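Long-range contacts in beta-galactosidase (PDB 4OIF), which probably hydrolyses terminal non-reducing beta-D-galactose residues in beta-D-galactosides, as a zinc-binding member of glycoside hydrolase family 42: residues T260-P265 against T435-Q440; I415-E420 against Q440-H445; P265-D270 against N421-N426. All coordinates share one frame; numbering follows the deposited sequence.

Contact 1 of 3, residues T260-P265 against T435-Q440; sequences THDLIP and TKRYPQ
Arg437, with CG anti to its carbonyl carbon (chi1 -61°), kinks at chi3 (61°), and Gln440 kinks at chi2 (93°); these two bends bring a guanidinium and an amide to the same oxygen, OD2 of Asp262. Arg437 NH2 forms a salt bridge with Asp262 OD2 at 3.2 Å, moderately bent and tilted from the guanidinium plane. Gln440 NE2 reaches Asp262 OD2 at 3.1 Å with an almost straight N-H, the oxygen lying in the amide plane. Both donors come in from above the carboxylate plane, and both side chains cross that of Asp262 at about a right angle. Gln440 NE2 also sits 3.3 Å above one face of the Arg437 guanidinium, offset toward its rim. The other carboxylate oxygen, OD1, pairs with Lys302 of helix 296-312, so two cations and an amide grip this buried group, which would probably hold it ionised. Beside the polar cluster lies an apolar patch. Ile264 CG1 takes the crowded position between N and C, which sets CG2 beside the backbone N, and CG2 packs on Pro439 CG at 3.6 Å, the two side chains crossing obliquely. Pro265 CD touches Pro439 CB at 3.9 Å. Leu263 and Ile264 together face Asp259 in a G1 beta bulge, where strand 264-265 turns back antiparallel to strand 252-259 of the TIM barrel. The contact thus joins the barrel to the first turn of helix 438-451 in the trimerisation domain, with Arg437 at the helix N-cap position and helices 296-312 and 419-427 packing on Pro265.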
loop_
_atom_site.group_PDB
_atom_site.type_symbol
_atom_site.label_atom_id
_atom_site.label_comp_id
_atom_site.label_asym_id
_atom_site.label_seq_id
_atom_site.Cartn_x
_atom_site.Cartn_y
_atom_site.Cartn_z
ATOM N N THR A 260 -16.471 1.773 -8.161
ATOM C CA THR A 260 -16.509 0.589 -7.309
ATOM C C THR A 260 -16.830 0.824 -5.823
ATOM O O THR A 260 -16.637 1.924 -5.283
ATOM C CB THR A 260 -15.154 -0.178 -7.426
ATOM O OG1 THR A 260 -15.357 -1.575 -7.166
ATOM C CG2 THR A 260 -14.095 0.396 -6.469
ATOM N N HIS A 261 -17.349 -0.245 -5.209
ATOM C CA HIS A 261 -17.673 -0.355 -3.780
ATOM C C HIS A 261 -18.980 0.358 -3.404
ATOM O O HIS A 261 -19.981 -0.290 -3.079
ATOM C CB HIS A 261 -16.503 0.154 -2.913
ATOM C CG HIS A 261 -16.782 0.141 -1.437
ATOM N ND1 HIS A 261 -17.575 -0.813 -0.835
ATOM C CD2 HIS A 261 -16.365 0.964 -0.445
ATOM C CE1 HIS A 261 -17.642 -0.571 0.464
ATOM N NE2 HIS A 261 -16.918 0.501 0.726
ATOM N N ASP A 262 -18.977 1.684 -3.444
ATOM C CA ASP A 262 -20.124 2.430 -2.953
ATOM C C ASP A 262 -21.062 2.786 -4.080
ATOM O O ASP A 262 -22.037 3.512 -3.872
ATOM C CB ASP A 262 -19.679 3.695 -2.213
ATOM C CG ASP A 262 -19.397 3.435 -0.748
ATOM O OD1 ASP A 262 -20.153 2.646 -0.135
ATOM O OD2 ASP A 262 -18.424 4.009 -0.210
ATOM N N LEU A 263 -20.778 2.257 -5.266
ATOM C CA LEU A 263 -21.633 2.503 -6.412
ATOM C C LEU A 263 -21.857 3.999 -6.604
ATOM O O LEU A 263 -22.991 4.466 -6.671
ATOM C CB LEU A 263 -22.978 1.787 -6.248
ATOM C CG LEU A 263 -23.019 0.296 -6.566
ATOM C CD1 LEU A 263 -24.442 -0.208 -6.491
ATOM C CD2 LEU A 263 -22.422 0.014 -7.942
ATOM N N ILE A 264 -20.768 4.752 -6.654
ATOM C CA ILE A 264 -20.852 6.188 -6.848
ATOM C C ILE A 264 -20.830 6.468 -8.342
ATOM O O ILE A 264 -20.513 5.582 -9.132
ATOM C CB ILE A 264 -19.706 6.913 -6.131
ATOM C CG1 ILE A 264 -18.380 6.642 -6.843
ATOM C CG2 ILE A 264 -19.655 6.479 -4.664
ATOM C CD1 ILE A 264 -17.190 7.231 -6.152
ATOM N N PRO A 265 -21.217 7.678 -8.744
ATOM C CA PRO A 265 -21.155 7.920 -10.185
ATOM C C PRO A 265 -19.744 7.722 -10.708
ATOM O O PRO A 265 -18.784 8.016 -9.985
ATOM C CB PRO A 265 -21.594 9.379 -10.315
ATOM C CG PRO A 265 -22.439 9.622 -9.114
ATOM C CD PRO A 265 -21.921 8.750 -8.020
ATOM N N THR A 435 -12.914 11.531 4.571
ATOM C CA THR A 435 -14.292 11.800 5.007
ATOM C C THR A 435 -15.087 12.739 4.113
ATOM O O THR A 435 -16.248 13.003 4.405
ATOM C CB THR A 435 -14.347 12.397 6.430
ATOM O OG1 THR A 435 -13.808 13.729 6.426
ATOM C CG2 THR A 435 -13.589 11.520 7.413
ATOM N N LYS A 436 -14.466 13.255 3.051
ATOM C CA LYS A 436 -15.165 14.136 2.122
ATOM C C LYS A 436 -16.452 13.456 1.647
ATOM O O LYS A 436 -17.541 13.991 1.832
ATOM C CB LYS A 436 -14.274 14.505 0.925
ATOM C CG LYS A 436 -13.040 15.328 1.269
ATOM C CD LYS A 436 -12.228 15.626 0.014
ATOM C CE LYS A 436 -10.863 16.238 0.327
ATOM N NZ LYS A 436 -10.018 16.376 -0.921
ATOM N N ARG A 437 -16.291 12.281 1.040
ATOM C CA ARG A 437 -17.378 11.346 0.736
ATOM C C ARG A 437 -18.618 12.012 0.156
ATOM O O ARG A 437 -19.729 11.834 0.658
ATOM C CB ARG A 437 -17.735 10.558 2.002
ATOM C CG ARG A 437 -16.558 9.732 2.538
ATOM C CD ARG A 437 -16.951 8.809 3.692
ATOM N NE ARG A 437 -17.961 7.827 3.304
ATOM C CZ ARG A 437 -17.698 6.697 2.655
ATOM N NH1 ARG A 437 -16.452 6.396 2.315
ATOM N NH2 ARG A 437 -18.685 5.868 2.340
ATOM N N TYR A 438 -18.410 12.774 -0.913
ATOM C CA TYR A 438 -19.452 13.607 -1.511
ATOM C C TYR A 438 -20.661 12.788 -2.022
ATOM O O TYR A 438 -21.796 12.992 -1.544
ATOM C CB TYR A 438 -18.817 14.476 -2.625
ATOM C CG TYR A 438 -19.779 15.229 -3.531
ATOM C CD1 TYR A 438 -20.667 16.167 -3.012
ATOM C CD2 TYR A 438 -19.779 15.021 -4.903
ATOM C CE1 TYR A 438 -21.534 16.857 -3.826
ATOM C CE2 TYR A 438 -20.644 15.711 -5.727
ATOM C CZ TYR A 438 -21.522 16.627 -5.182
ATOM O OH TYR A 438 -22.395 17.324 -5.986
ATOM N N PRO A 439 -20.434 11.847 -2.964
ATOM C CA PRO A 439 -21.578 11.076 -3.458
ATOM C C PRO A 439 -22.296 10.292 -2.354
ATOM O O PRO A 439 -23.543 10.274 -2.310
ATOM C CB PRO A 439 -20.943 10.127 -4.483
ATOM C CG PRO A 439 -19.513 10.056 -4.105
ATOM C CD PRO A 439 -19.180 11.409 -3.605
ATOM N N GLN A 440 -21.520 9.677 -1.469
ATOM C CA GLN A 440 -22.076 8.985 -0.308
ATOM C C GLN A 440 -22.985 9.900 0.512
ATOM O O GLN A 440 -24.081 9.500 0.931
ATOM C CB GLN A 440 -20.956 8.432 0.577
ATOM C CG GLN A 440 -20.122 7.318 -0.067
ATOM C CD GLN A 440 -18.874 7.830 -0.775
ATOM O OE1 GLN A 440 -18.766 9.013 -1.111
ATOM N NE2 GLN A 440 -17.917 6.938 -0.993
#

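Contact 2 of 3, residues I415-E420 against Q440-H445; sequences ILYDWE and QTLVQH
Strand 413-416 and helix 438-451 belong to a beta-alpha-beta crossover in the trimerisation domain, which leads on to the parallel neighbour 456-459; the helix lies against a mixed sheet in which strand 413-416 runs between 456-459 and 470-473. Apolar packing carries the contact, and no hydrogen bond crosses it. Leu442 contributes most to it: its side chain is directed to the strand and slides past that of Ile415 in the opposite direction, with Ile415 CG2 3.9 Å from Leu442 CG. Ile415 holds CG1 beside its backbone N (chi1 -62°) and CG2 beside its carbonyl carbon, and its chain extends along the helix backbone until Ile415 CD1 lies 4.2 Å from His445 C. Leu442 CD2 also lies 3.7 Å from the backbone oxygen of Leu416, an apolar touch on a polar atom. Phe305 of helix 296-312 also packs on Leu442. Polar groups turn elsewhere: His445 ND1 bonds Tyr607 OH, and Asp418, at the N-cap position of helix 419-427, accepts from Asn421 N and pairs with Lys461. Tyr417 adds the aromatic contacts. Its CG is anti to the backbone N (chi1 172°), and Tyr417 CE2 stands 3.4 Å above the centre of the Trp419 ring. Tyr417 meets Leu442 at about a right angle, with Leu442 CD2 at the ring edge, 3.7 Å from Tyr417 CD1.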
loop_
_atom_site.group_PDB
_atom_site.type_symbol
_atom_site.label_atom_id
_atom_site.label_comp_id
_atom_site.label_asym_id
_atom_site.label_seq_id
_atom_site.Cartn_x
_atom_site.Cartn_y
_atom_site.Cartn_z
ATOM N N ILE A 415 -32.251 15.924 -6.017
ATOM C CA ILE A 415 -30.935 16.038 -5.394
ATOM C C ILE A 415 -29.901 16.475 -6.452
ATOM O O ILE A 415 -29.725 15.822 -7.472
ATOM C CB ILE A 415 -30.497 14.715 -4.754
ATOM C CG1 ILE A 415 -31.464 14.316 -3.643
ATOM C CG2 ILE A 415 -29.053 14.815 -4.243
ATOM C CD1 ILE A 415 -31.076 13.030 -2.915
ATOM N N LEU A 416 -29.231 17.590 -6.218
ATOM C CA LEU A 416 -28.298 18.127 -7.187
ATOM C C LEU A 416 -26.905 17.521 -6.991
ATOM O O LEU A 416 -26.343 17.548 -5.897
ATOM C CB LEU A 416 -28.259 19.655 -7.086
ATOM C CG LEU A 416 -27.255 20.441 -7.927
ATOM C CD1 LEU A 416 -27.484 20.227 -9.391
ATOM C CD2 LEU A 416 -27.340 21.929 -7.582
ATOM N N TYR A 417 -26.386 16.947 -8.071
ATOM C CA TYR A 417 -25.059 16.368 -8.121
ATOM C C TYR A 417 -24.255 17.067 -9.221
ATOM O O TYR A 417 -24.813 17.444 -10.249
ATOM C CB TYR A 417 -25.147 14.871 -8.389
ATOM C CG TYR A 417 -23.816 14.210 -8.653
ATOM C CD1 TYR A 417 -22.931 13.967 -7.613
ATOM C CD2 TYR A 417 -23.451 13.812 -9.938
ATOM C CE1 TYR A 417 -21.715 13.346 -7.836
ATOM C CE2 TYR A 417 -22.229 13.196 -10.174
ATOM C CZ TYR A 417 -21.364 12.963 -9.109
ATOM O OH TYR A 417 -20.137 12.360 -9.295
ATOM N N ASP A 418 -22.956 17.247 -9.003
ATOM C CA ASP A 418 -22.101 17.895 -9.995
ATOM C C ASP A 418 -20.738 17.187 -10.086
ATOM O O ASP A 418 -20.008 17.071 -9.089
ATOM C CB ASP A 418 -21.931 19.377 -9.651
ATOM C CG ASP A 418 -21.267 20.167 -10.759
ATOM O OD1 ASP A 418 -21.950 20.511 -11.737
ATOM O OD2 ASP A 418 -20.064 20.463 -10.648
ATOM N N TRP A 419 -20.421 16.704 -11.287
ATOM C CA TRP A 419 -19.183 15.966 -11.562
ATOM C C TRP A 419 -17.952 16.826 -11.329
ATOM O O TRP A 419 -16.970 16.383 -10.729
ATOM C CB TRP A 419 -19.175 15.435 -13.007
ATOM C CG TRP A 419 -19.639 13.989 -13.170
ATOM C CD1 TRP A 419 -18.851 12.869 -13.150
ATOM C CD2 TRP A 419 -20.982 13.525 -13.403
ATOM N NE1 TRP A 419 -19.616 11.746 -13.342
ATOM C CE2 TRP A 419 -20.925 12.117 -13.508
ATOM C CE3 TRP A 419 -22.224 14.164 -13.542
ATOM C CZ2 TRP A 419 -22.069 11.330 -13.728
ATOM C CZ3 TRP A 419 -23.361 13.382 -13.767
ATOM C CH2 TRP A 419 -23.273 11.981 -13.858
ATOM N N GLU A 420 -17.997 18.056 -11.821
ATOM C CA GLU A 420 -16.858 18.938 -11.672
ATOM C C GLU A 420 -16.637 19.254 -10.189
ATOM O O GLU A 420 -15.504 19.300 -9.725
ATOM C CB GLU A 420 -17.046 20.201 -12.523
ATOM C CG GLU A 420 -16.849 19.920 -14.025
ATOM C CD GLU A 420 -17.118 21.117 -14.947
ATOM O OE1 GLU A 420 -17.676 22.144 -14.504
ATOM O OE2 GLU A 420 -16.760 21.018 -16.135
ATOM N N GLN A 440 -21.520 9.677 -1.469
ATOM C CA GLN A 440 -22.076 8.985 -0.308
ATOM C C GLN A 440 -22.985 9.900 0.512
ATOM O O GLN A 440 -24.081 9.500 0.931
ATOM C CB GLN A 440 -20.956 8.432 0.577
ATOM C CG GLN A 440 -20.122 7.318 -0.067
ATOM C CD GLN A 440 -18.874 7.830 -0.775
ATOM O OE1 GLN A 440 -18.766 9.013 -1.111
ATOM N NE2 GLN A 440 -17.917 6.938 -0.993
ATOM N N THR A 441 -22.524 11.127 0.734
ATOM C CA THR A 441 -23.283 12.128 1.482
ATOM C C THR A 441 -24.626 12.380 0.798
ATOM O O THR A 441 -25.710 12.364 1.439
ATOM C CB THR A 441 -22.480 13.455 1.609
ATOM O OG1 THR A 441 -21.263 13.209 2.325
ATOM C CG2 THR A 441 -23.276 14.521 2.347
ATOM N N LEU A 442 -24.561 12.592 -0.513
ATOM C CA LEU A 442 -25.809 12.694 -1.266
ATOM C C LEU A 442 -26.738 11.506 -0.971
ATOM O O LEU A 442 -27.923 11.705 -0.676
ATOM C CB LEU A 442 -25.541 12.789 -2.751
ATOM C CG LEU A 442 -25.378 14.217 -3.240
ATOM C CD1 LEU A 442 -24.176 14.875 -2.587
ATOM C CD2 LEU A 442 -25.238 14.194 -4.750
ATOM N N VAL A 443 -26.197 10.285 -1.009
ATOM C CA VAL A 443 -27.010 9.109 -0.685
ATOM C C VAL A 443 -27.618 9.203 0.735
ATOM O O VAL A 443 -28.751 8.767 0.973
ATOM C CB VAL A 443 -26.187 7.814 -0.834
ATOM C CG1 VAL A 443 -27.014 6.607 -0.464
ATOM C CG2 VAL A 443 -25.698 7.678 -2.247
ATOM N N GLN A 444 -26.877 9.796 1.666
ATOM C CA GLN A 444 -27.411 10.028 3.010
ATOM C C GLN A 444 -28.634 10.925 2.955
ATOM O O GLN A 444 -29.585 10.750 3.725
ATOM C CB GLN A 444 -26.371 10.658 3.940
ATOM C CG GLN A 444 -25.262 9.724 4.331
ATOM C CD GLN A 444 -25.726 8.288 4.307
ATOM O OE1 GLN A 444 -26.541 7.870 5.141
ATOM N NE2 GLN A 444 -25.226 7.519 3.335
ATOM N N HIS A 445 -28.622 11.896 2.049
ATOM C CA HIS A 445 -29.791 12.772 1.991
ATOM C C HIS A 445 -30.955 12.140 1.213
ATOM O O HIS A 445 -32.124 12.436 1.458
ATOM C CB HIS A 445 -29.376 14.125 1.433
ATOM C CG HIS A 445 -28.549 14.910 2.402
ATOM N ND1 HIS A 445 -29.044 15.986 3.105
ATOM C CD2 HIS A 445 -27.284 14.715 2.850
ATOM C CE1 HIS A 445 -28.106 16.449 3.910
ATOM N NE2 HIS A 445 -27.029 15.696 3.775
#

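Contact 3 of 3, residues P265-D270 against N421-N426; sequences PFQGLD and NNWALN
One hydrogen bond crosses from helix 419-427 to the loop that leaves strand 264-265: Trp423 NE1 donates to the backbone oxygen of Gln267 at 2.8 Å, with an N-H...O angle of 152°. The donor lies in the carbonyl plane, and the indole, its CG beside the backbone N, presents its edge to Gln267 O and to Leu269 C. Packing follows along the benzo side of the same ring, where Trp423 CZ2 comes 4.0 Å from Leu269 C and Trp423 CH2 3.8 Å from Asp270 CB; Lys225 and Thr229 of helix 218-246 also touch the indole. An alanine at Trp423 would lose this bond and the ring's packing on the Leu269 backbone and on Asp270 CB, and would probably loosen the loop against the helix. The side chains of Gln267 and Asn422 cross at about a right angle, their amide planes 46° apart. Gln267 OE1 stands 2.9 Å from Asn422 ND2, but the angle is too poor for a hydrogen bond. The Gln267 chain instead folds back at chi2 (-44°), so that NE2 makes a very short bond to Pro265 O, and both Gln267 NE2 and Asn422 ND2 bond the hydroxyl of Tyr417. Asp270 is the N-cap of helix 271-274, its side chain capping a backbone N there and its OD1 also bonding Ser272 OG. The loop after strand 264-265 is part of the TIM-barrel domain, here met by a tryptophan of the trimerisation domain, with the Leu269 side chain about 8 Å from that of Glu158, the predicted proton donor.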
loop_
_atom_site.group_PDB
_atom_site.type_symbol
_atom_site.label_atom_id
_atom_site.label_comp_id
_atom_site.label_asym_id
_atom_site.label_seq_id
_atom_site.Cartn_x
_atom_site.Cartn_y
_atom_site.Cartn_z
ATOM N N PRO A 265 -21.217 7.678 -8.744
ATOM C CA PRO A 265 -21.155 7.920 -10.185
ATOM C C PRO A 265 -19.744 7.722 -10.708
ATOM O O PRO A 265 -18.784 8.016 -9.985
ATOM C CB PRO A 265 -21.594 9.379 -10.315
ATOM C CG PRO A 265 -22.439 9.622 -9.114
ATOM C CD PRO A 265 -21.921 8.750 -8.020
ATOM N N PHE A 266 -19.626 7.195 -11.925
ATOM C CA PHE A 266 -18.331 7.036 -12.561
ATOM C C PHE A 266 -17.605 8.379 -12.510
ATOM O O PHE A 266 -18.197 9.424 -12.808
ATOM C CB PHE A 266 -18.488 6.539 -13.999
ATOM C CG PHE A 266 -17.194 6.395 -14.735
ATOM C CD1 PHE A 266 -16.225 5.506 -14.290
ATOM C CD2 PHE A 266 -16.946 7.133 -15.884
ATOM C CE1 PHE A 266 -15.024 5.366 -14.970
ATOM C CE2 PHE A 266 -15.750 6.995 -16.573
ATOM C CZ PHE A 266 -14.786 6.112 -16.111
ATOM N N GLN A 267 -16.339 8.348 -12.091
ATOM C CA GLN A 267 -15.592 9.568 -11.834
ATOM C C GLN A 267 -14.714 9.972 -12.998
ATOM O O GLN A 267 -14.216 11.092 -13.031
ATOM C CB GLN A 267 -14.738 9.416 -10.576
ATOM C CG GLN A 267 -15.542 9.488 -9.291
ATOM C CD GLN A 267 -16.546 10.618 -9.342
ATOM O OE1 GLN A 267 -16.179 11.795 -9.252
ATOM N NE2 GLN A 267 -17.822 10.273 -9.525
ATOM N N GLY A 268 -14.542 9.074 -13.964
ATOM C CA GLY A 268 -13.627 9.314 -15.066
ATOM C C GLY A 268 -14.110 10.228 -16.179
ATOM O O GLY A 268 -13.312 10.706 -16.988
ATOM N N LEU A 269 -15.416 10.465 -16.231
ATOM C CA LEU A 269 -16.012 11.268 -17.299
ATOM C C LEU A 269 -17.220 12.032 -16.775
ATOM O O LEU A 269 -17.948 11.549 -15.908
ATOM C CB LEU A 269 -16.429 10.379 -18.473
ATOM C CG LEU A 269 -15.341 9.706 -19.304
ATOM C CD1 LEU A 269 -15.957 8.693 -20.255
ATOM C CD2 LEU A 269 -14.531 10.751 -20.064
ATOM N N ASP A 270 -17.429 13.234 -17.291
ATOM C CA ASP A 270 -18.597 14.011 -16.913
ATOM C C ASP A 270 -19.813 13.549 -17.733
ATOM O O ASP A 270 -20.022 13.987 -18.866
ATOM C CB ASP A 270 -18.331 15.499 -17.115
ATOM C CG ASP A 270 -19.414 16.369 -16.523
ATOM O OD1 ASP A 270 -20.466 15.834 -16.118
ATOM O OD2 ASP A 270 -19.214 17.597 -16.459
ATOM N N ASN A 421 -17.722 19.432 -9.444
ATOM C CA ASN A 421 -17.641 19.594 -7.997
ATOM C C ASN A 421 -16.995 18.387 -7.312
ATOM O O ASN A 421 -16.169 18.540 -6.417
ATOM C CB ASN A 421 -19.034 19.843 -7.412
ATOM C CG ASN A 421 -19.008 20.016 -5.907
ATOM O OD1 ASN A 421 -18.343 20.911 -5.385
ATOM N ND2 ASN A 421 -19.751 19.173 -5.202
ATOM N N ASN A 422 -17.378 17.190 -7.735
ATOM C CA ASN A 422 -16.754 15.973 -7.243
ATOM C C ASN A 422 -15.234 15.989 -7.487
ATOM O O ASN A 422 -14.434 15.777 -6.569
ATOM C CB ASN A 422 -17.405 14.756 -7.913
ATOM C CG ASN A 422 -17.335 13.504 -7.058
ATOM O OD1 ASN A 422 -16.508 13.398 -6.158
ATOM N ND2 ASN A 422 -18.197 12.542 -7.349
ATOM N N TRP A 423 -14.850 16.269 -8.728
ATOM C CA TRP A 423 -13.442 16.401 -9.099
ATOM C C TRP A 423 -12.686 17.396 -8.205
ATOM O O TRP A 423 -11.682 17.057 -7.566
ATOM C CB TRP A 423 -13.318 16.829 -10.566
ATOM C CG TRP A 423 -13.783 15.780 -11.549
ATOM C CD1 TRP A 423 -13.988 14.458 -11.294
ATOM C CD2 TRP A 423 -14.109 15.974 -12.938
ATOM N NE1 TRP A 423 -14.413 13.812 -12.432
ATOM C CE2 TRP A 423 -14.500 14.721 -13.454
ATOM C CE3 TRP A 423 -14.113 17.085 -13.791
ATOM C CZ2 TRP A 423 -14.881 14.544 -14.787
ATOM C CZ3 TRP A 423 -14.492 16.909 -15.118
ATOM C CH2 TRP A 423 -14.872 15.648 -15.600
ATOM N N ALA A 424 -13.192 18.616 -8.146
ATOM C CA ALA A 424 -12.484 19.698 -7.489
ATOM C C ALA A 424 -12.412 19.468 -5.981
ATOM O O ALA A 424 -11.370 19.673 -5.354
ATOM C CB ALA A 424 -13.152 21.034 -7.812
ATOM N N LEU A 425 -13.513 19.024 -5.397
ATOM C CA LEU A 425 -13.508 18.734 -3.975
ATOM C C LEU A 425 -12.539 17.598 -3.660
ATOM O O LEU A 425 -11.848 17.649 -2.647
ATOM C CB LEU A 425 -14.911 18.390 -3.484
ATOM C CG LEU A 425 -15.008 17.941 -2.032
ATOM C CD1 LEU A 425 -14.462 19.010 -1.118
ATOM C CD2 LEU A 425 -16.458 17.634 -1.676
ATOM N N ASN A 426 -12.483 16.580 -4.523
ATOM C CA ASN A 426 -11.572 15.452 -4.281
ATOM C C ASN A 426 -10.106 15.852 -4.393
ATOM O O ASN A 426 -9.274 15.381 -3.621
ATOM C CB ASN A 426 -11.862 14.294 -5.244
ATOM C CG ASN A 426 -13.009 13.426 -4.774
ATOM O OD1 ASN A 426 -13.376 13.449 -3.602
ATOM N ND2 ASN A 426 -13.589 12.667 -5.689
#

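How the contacts relate
Contacts 1 and 3 both join the barrel domain to the trimerisation domain and share Pro265, whereas contact 2 lies wholly within the latter. Contact 2 is buried and apolar across its segments. Contact 1, only partly buried, combines a charged cluster with proline packing, and contact 3, mostly buried, relies on an indole bond to a backbone oxygen. Helix 438-451 serves contacts 1 and 2, helix 419-427 contacts 2 and 3. Cross-links bind the set: Tyr438 OH lies 3.1 Å from Asp418 N, Lys436 NZ 2.8 Å from Leu425 O, and Trp419 NE1 2.8 Å from Phe266 O, each probably a hydrogen bond.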